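ABC transporter substrate-binding protein (Rhizobium radiobacter, PDB 6TFX) binds the opine mannopinic acid as the periplasmic solute-binding protein of an ABC transporter, probably delivering it for import. Local coordinates at residues D19-T24 / L95-D100. Sequence-based numbering, arbitrary orientation.
Sequences DPHFAT and LDKARD. With N72 ((2~{R})-2-[[(3~{R},4~{R},5~{S})-3,4,5,6-tetrakis(oxidanyl)-2-oxidanylidene-hexyl]amino]pentanedioic acid), chain C.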
# COMPACT_ATOMS: atom_id res chain seq x y z
N ASP A 19 3.15 14.14 -2.54
CA ASP A 19 2.02 14.38 -3.43
C ASP A 19 1.22 13.08 -3.27
O ASP A 19 1.74 12.00 -3.55
CB ASP A 19 2.45 14.59 -4.89
CG ASP A 19 1.31 14.65 -5.91
OD1 ASP A 19 0.19 14.20 -5.58
OD2 ASP A 19 1.55 15.11 -7.04
N PRO A 20 -0.04 13.13 -2.78
CA PRO A 20 -0.77 11.89 -2.54
C PRO A 20 -1.05 11.06 -3.78
O PRO A 20 -1.32 9.86 -3.67
CB PRO A 20 -2.09 12.37 -1.90
CG PRO A 20 -2.24 13.78 -2.33
CD PRO A 20 -0.83 14.32 -2.39
N HIS A 21 -0.99 11.71 -4.97
CA HIS A 21 -1.22 10.96 -6.21
C HIS A 21 -0.02 10.10 -6.63
O HIS A 21 -0.12 9.35 -7.60
CB HIS A 21 -1.66 11.88 -7.36
CG HIS A 21 -2.90 12.67 -7.05
ND1 HIS A 21 -2.96 14.03 -7.27
CD2 HIS A 21 -4.06 12.26 -6.49
CE1 HIS A 21 -4.16 14.41 -6.86
NE2 HIS A 21 -4.86 13.38 -6.39
N PHE A 22 1.12 10.23 -5.90
CA PHE A 22 2.34 9.46 -6.18
C PHE A 22 2.84 8.67 -4.97
O PHE A 22 3.59 7.72 -5.16
CB PHE A 22 3.47 10.33 -6.72
CG PHE A 22 3.17 10.83 -8.11
CD1 PHE A 22 3.42 10.02 -9.22
CD2 PHE A 22 2.71 12.13 -8.32
CE1 PHE A 22 3.15 10.49 -10.52
CE2 PHE A 22 2.47 12.61 -9.62
CZ PHE A 22 2.70 11.79 -10.70
N ALA A 23 2.50 9.10 -3.75
CA ALA A 23 3.04 8.45 -2.55
C ALA A 23 2.67 6.97 -2.55
O ALA A 23 1.48 6.63 -2.61
CB ALA A 23 2.52 9.16 -1.30
N THR A 24 3.71 6.11 -2.55
CA THR A 24 3.57 4.65 -2.68
C THR A 24 4.20 3.86 -1.55
O THR A 24 3.63 2.87 -1.11
CB THR A 24 4.16 4.24 -4.03
OG1 THR A 24 3.46 4.94 -5.08
CG2 THR A 24 4.10 2.73 -4.28
N LEU A 95 -9.32 15.45 -8.35
CA LEU A 95 -9.82 14.20 -8.96
C LEU A 95 -9.44 14.12 -10.42
O LEU A 95 -9.09 13.03 -10.90
CB LEU A 95 -11.32 14.03 -8.74
CG LEU A 95 -11.71 13.82 -7.28
CD1 LEU A 95 -13.22 13.64 -7.16
CD2 LEU A 95 -11.00 12.56 -6.66
N ASP A 96 -9.40 15.28 -11.14
CA ASP A 96 -8.97 15.20 -12.53
C ASP A 96 -7.48 14.87 -12.59
O ASP A 96 -7.03 14.24 -13.55
CB ASP A 96 -9.21 16.52 -13.26
CG ASP A 96 -10.65 16.76 -13.65
OD1 ASP A 96 -11.46 15.78 -13.58
OD2 ASP A 96 -10.99 17.91 -14.03
N LYS A 97 -6.70 15.34 -11.60
CA LYS A 97 -5.27 15.04 -11.54
C LYS A 97 -5.10 13.54 -11.22
O LYS A 97 -4.37 12.86 -11.93
CB LYS A 97 -4.56 15.89 -10.47
CG LYS A 97 -3.06 15.66 -10.41
CD LYS A 97 -2.42 16.60 -9.39
CE LYS A 97 -0.94 16.34 -9.21
NZ LYS A 97 -0.69 14.97 -8.67
N ALA A 98 -5.84 13.02 -10.22
CA ALA A 98 -5.77 11.61 -9.81
C ALA A 98 -6.07 10.66 -10.98
O ALA A 98 -5.45 9.61 -11.06
CB ALA A 98 -6.78 11.36 -8.69
N ARG A 99 -7.01 11.03 -11.86
CA ARG A 99 -7.42 10.17 -12.96
C ARG A 99 -6.62 10.35 -14.25
O ARG A 99 -6.92 9.69 -15.25
CB ARG A 99 -8.93 10.29 -13.21
CG ARG A 99 -9.40 11.59 -13.83
CD ARG A 99 -10.87 11.77 -13.45
NE ARG A 99 -11.48 12.91 -14.15
CZ ARG A 99 -12.08 12.83 -15.33
NH1 ARG A 99 -12.13 11.68 -15.98
NH2 ARG A 99 -12.62 13.91 -15.88
N ASP A 100 -5.57 11.19 -14.21
CA ASP A 100 -4.71 11.47 -15.36
C ASP A 100 -3.42 10.64 -15.29
O ASP A 100 -2.63 10.88 -14.37
CB ASP A 100 -4.38 12.97 -15.37
CG ASP A 100 -3.56 13.44 -16.57
OD1 ASP A 100 -3.08 12.57 -17.34
OD2 ASP A 100 -3.39 14.67 -16.72
OAB N72 C . 8.48 -8.71 5.27
CAF N72 C . 7.72 -8.16 4.18
CAG N72 C . 7.80 -6.61 3.97
OAC N72 C . 8.32 -5.93 5.07
CAH N72 C . 6.53 -6.07 3.29
OAM N72 C . 5.38 -6.82 3.20
CAI N72 C . 5.72 -4.80 3.45
OAD N72 C . 5.78 -4.34 4.78
CAJ N72 C . 5.99 -3.82 2.33
OAE N72 C . 6.40 -4.26 1.23
CAK N72 C . 5.80 -2.29 2.58
N N72 C . 4.68 -1.78 1.84
CA N72 C . 4.83 -0.83 0.80
C N72 C . 6.20 -0.58 0.25
O N72 C . 6.87 -1.10 -0.73
CB N72 C . 3.72 -1.03 -0.24
CG N72 C . 3.93 -0.54 -1.67
CD N72 C . 2.63 -0.16 -2.38
OE1 N72 C . 1.62 0.28 -1.75
OE2 N72 C . 2.58 -0.29 -3.63
OXT N72 C . 6.60 0.36 0.96
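A buried Lys97 ammonium, salt-bridged to Asp19 and hydrogen-bonded to His21, joins the loop that leads into the opine pocket to the C-terminal end of helix 88-98. Lys97 and Asp19 meet tip to tip, Lys97 NZ lying 2.8 Å from Asp19 OD2 on its syn lone pair. Lys97 NZ also donates to His21 ND1 at 2.8 Å, only 6° out of the imidazole plane, which fixes ND1 as an acceptor in this bond. The lysine chain is extended until a bend at its last torsion (chi4 -63°) brings NZ between the two acceptors, while Lys97 CD passes 3.4 Å from His21 ND1. Ala98 completes the contact: its backbone N lies over the centre of one face of the His21 imidazole, 3.9 Å above its plane, and Ala98 CB touches His21 NE2 at 3.6 Å. Within this solute-binding protein family 5 fold, Asp19 also shapes its own loop, Asp19 OD1 accepting from His21 N at 2.8 Å in an Asx turn; one carboxylate thus serves both turn and salt bridge. The backbone O of Arg103 takes a third hydrogen bond from Lys97 NZ, and Phe153 adds a cation-pi contact. Further along the loop, Thr24 lines the pocket, Thr24 CG2 lying 3.4 Å from OE2 of the bound N72.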